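Local coordinates for protein pantothenate synthetase (Francisella tularensis subsp. tularensis, PDB 3N8H) that probably joins pantoate to beta-alanine in an ATP-dependent reaction that passes through a pantoyl-adenylate intermediate and yields pantothenate, at residues A[29-34]-A[55-60]. Residues are numbered along the deposited sequence; the frame is centred on the assembly and turned at random. Where two conformers were deposited one is given.
Sequences VPTMGA and VSIFVN. With AMP (adenosine monophosphate), chain D; PRO (proline), chain C.
Thr31 and Met32 meet Ser56, Phe58 and Asn60 where the parallel strands 26-31 and 52-57 lie side by side near the bound AMP. With helix 37-49 they form a beta-alpha-beta unit of the parallel sheet, in a ligase of the HUP clan. Ser56 N donates to Val29 O, and Phe58 N to Thr31 O at 3.2 Å. In the conformer given, Thr31 OG1 lies between its own N and carbonyl carbon (chi1 86°). There it donates to Ser56 O at 2.9 Å, in the plane of that carbonyl. In this conformer Gly33 N donates back to OG1 (164° at the hydrogen), which makes an ST turn. A water joins Thr31 O to Ser56 OG.

The Met32 residue is selenomethionine. Its N donates to AMP O1P at 3.1 Å. CB sits beside Phe58 O and, more distantly, Val59 CG2. CG passes between Phe58 O and AMP O3P, 3.6 Å from each. SE lies 3.9 Å from Asn60 N. The chain bends at chi3 (-64°), and CE comes 3.4 Å from C of the bound proline. The side chain thus touches AMP through CG and proline through CE. Gln63 and Phe64 also touch it. Ile57 CG2 packs 3.5 Å from Gly33 CA.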
loop_
_atom_site.group_PDB
_atom_site.type_symbol
_atom_site.label_atom_id
_atom_site.label_comp_id
_atom_site.label_asym_id
_atom_site.label_seq_id
_atom_site.Cartn_x
_atom_site.Cartn_y
_atom_site.Cartn_z
ATOM N N VAL A 29 8.968 17.004 -5.616
ATOM C CA VAL A 29 9.543 16.392 -6.813
ATOM C C VAL A 29 10.418 15.185 -6.433
ATOM O O VAL A 29 11.546 15.358 -6.036
ATOM C CB VAL A 29 10.392 17.400 -7.635
ATOM C CG1 VAL A 29 10.931 16.726 -8.918
ATOM C CG2 VAL A 29 9.585 18.659 -8.039
ATOM N N PRO A 30 9.886 13.955 -6.541
ATOM C CA PRO A 30 10.729 12.792 -6.196
ATOM C C PRO A 30 11.707 12.494 -7.330
ATOM O O PRO A 30 11.353 12.634 -8.504
ATOM C CB PRO A 30 9.710 11.638 -6.050
ATOM C CG PRO A 30 8.558 12.040 -6.983
ATOM C CD PRO A 30 8.513 13.576 -6.918
ATOM N N THR A 31 12.926 12.084 -7.000
ATOM C CA THR A 31 13.908 11.732 -8.043
ATOM C C THR A 31 14.814 10.656 -7.470
ATOM O O THR A 31 14.732 10.341 -6.287
ATOM C CB THR A 31 14.789 12.966 -8.472
ATOM O OG1 THR A 31 15.915 13.111 -7.598
ATOM C CG2 THR A 31 13.992 14.280 -8.443
HETATM N N MSE A 32 15.689 10.110 -8.300
HETATM C CA MSE A 32 16.712 9.171 -7.835
HETATM C C MSE A 32 18.102 9.812 -8.024
HETATM O O MSE A 32 19.098 9.123 -8.191
HETATM C CB MSE A 32 16.607 7.825 -8.560
HETATM C CG MSE A 32 15.169 7.244 -8.598
HETATM SE SE MSE A 32 15.135 5.284 -8.718
HETATM C CE MSE A 32 15.989 5.102 -10.470
ATOM N N GLY A 33 18.165 11.139 -7.996
ATOM C CA GLY A 33 19.452 11.825 -7.993
ATOM C C GLY A 33 20.054 11.938 -9.387
ATOM O O GLY A 33 19.372 11.651 -10.376
ATOM N N ALA A 34 21.323 12.358 -9.468
ATOM C CA ALA A 34 22.016 12.532 -10.766
ATOM C C ALA A 34 21.215 13.460 -11.685
ATOM O O ALA A 34 20.853 13.108 -12.818
ATOM C CB ALA A 34 22.273 11.181 -11.429
ATOM N N VAL A 55 12.428 18.281 -2.729
ATOM C CA VAL A 55 12.946 17.344 -3.723
ATOM C C VAL A 55 13.517 16.152 -2.965
ATOM O O VAL A 55 14.270 16.338 -2.007
ATOM C CB VAL A 55 14.042 18.009 -4.590
ATOM C CG1 VAL A 55 14.794 16.971 -5.436
ATOM C CG2 VAL A 55 13.437 19.116 -5.476
ATOM N N SER A 56 13.129 14.938 -3.344
ATOM C CA SER A 56 13.756 13.764 -2.743
ATOM C C SER A 56 14.809 13.209 -3.713
ATOM O O SER A 56 14.706 13.379 -4.929
ATOM C CB SER A 56 12.740 12.680 -2.319
ATOM O OG SER A 56 11.958 12.152 -3.405
ATOM N N ILE A 57 15.839 12.605 -3.148
ATOM C CA ILE A 57 16.807 11.830 -3.896
ATOM C C ILE A 57 16.977 10.536 -3.132
ATOM O O ILE A 57 17.422 10.516 -1.969
ATOM C CB ILE A 57 18.159 12.543 -4.013
ATOM C CG1 ILE A 57 18.035 13.772 -4.922
ATOM C CG2 ILE A 57 19.255 11.582 -4.526
ATOM C CD1 ILE A 57 19.325 14.594 -4.991
ATOM N N PHE A 58 16.571 9.455 -3.788
ATOM C CA PHE A 58 16.601 8.139 -3.184
ATOM C C PHE A 58 16.598 7.126 -4.313
ATOM O O PHE A 58 15.601 6.997 -5.043
ATOM C CB PHE A 58 15.407 7.907 -2.235
ATOM C CG PHE A 58 15.399 6.520 -1.585
ATOM C CD1 PHE A 58 14.366 5.608 -1.848
ATOM C CD2 PHE A 58 16.436 6.130 -0.730
ATOM C CE1 PHE A 58 14.360 4.329 -1.264
ATOM C CE2 PHE A 58 16.444 4.859 -0.144
ATOM C CZ PHE A 58 15.398 3.955 -0.404
ATOM N N VAL A 59 17.736 6.445 -4.473
ATOM C CA VAL A 59 17.843 5.361 -5.420
ATOM C C VAL A 59 17.209 4.118 -4.802
ATOM O O VAL A 59 17.828 3.384 -4.018
ATOM C CB VAL A 59 19.306 5.053 -5.815
ATOM C CG1 VAL A 59 19.305 4.068 -6.963
ATOM C CG2 VAL A 59 20.073 6.341 -6.235
ATOM N N ASN A 60 15.961 3.888 -5.168
ATOM C CA ASN A 60 15.165 2.821 -4.584
ATOM C C ASN A 60 15.527 1.427 -5.100
ATOM O O ASN A 60 15.213 1.097 -6.244
ATOM C CB ASN A 60 13.675 3.110 -4.822
ATOM C CG ASN A 60 12.792 2.016 -4.304
ATOM O OD1 ASN A 60 13.036 1.479 -3.230
ATOM N ND2 ASN A 60 11.760 1.668 -5.068
HETATM P P AMP D . 14.079 9.525 -12.231
HETATM O O1P AMP D . 15.041 10.325 -11.358
HETATM O O2P AMP D . 14.573 9.147 -13.594
HETATM O O3P AMP D . 13.444 8.391 -11.511
HETATM O "O5'" AMP D . 12.958 10.630 -12.620
HETATM C "C5'" AMP D . 12.379 11.509 -11.655
HETATM C "C4'" AMP D . 11.255 12.299 -12.280
HETATM O "O4'" AMP D . 11.797 13.108 -13.373
HETATM C "C3'" AMP D . 10.133 11.434 -12.883
HETATM O "O3'" AMP D . 8.871 12.106 -12.735
HETATM C "C2'" AMP D . 10.523 11.389 -14.355
HETATM O "O2'" AMP D . 9.480 11.081 -15.266
HETATM C "C1'" AMP D . 11.082 12.795 -14.559
HETATM N N9 AMP D . 11.938 12.892 -15.748
HETATM C C8 AMP D . 12.974 12.075 -16.048
HETATM N N7 AMP D . 13.524 12.425 -17.245
HETATM C C5 AMP D . 12.807 13.469 -17.733
HETATM C C6 AMP D . 12.859 14.310 -18.948
HETATM N N6 AMP D . 13.793 14.066 -19.882
HETATM N N1 AMP D . 11.960 15.300 -19.097
HETATM C C2 AMP D . 11.012 15.504 -18.151
HETATM N N3 AMP D . 10.906 14.785 -17.013
HETATM C C4 AMP D . 11.766 13.768 -16.747
HETATM N N PRO C . 13.325 6.055 -13.439
HETATM C CA PRO C . 12.938 4.983 -12.527
HETATM C C PRO C . 13.852 3.771 -12.714
HETATM O O PRO C . 14.649 3.753 -13.661
HETATM C CB PRO C . 11.512 4.655 -12.973
HETATM C CG PRO C . 10.991 5.952 -13.497
HETATM C CD PRO C . 12.168 6.647 -14.134
HETATM O O HOH W 1 13.027 9.967 -4.252
#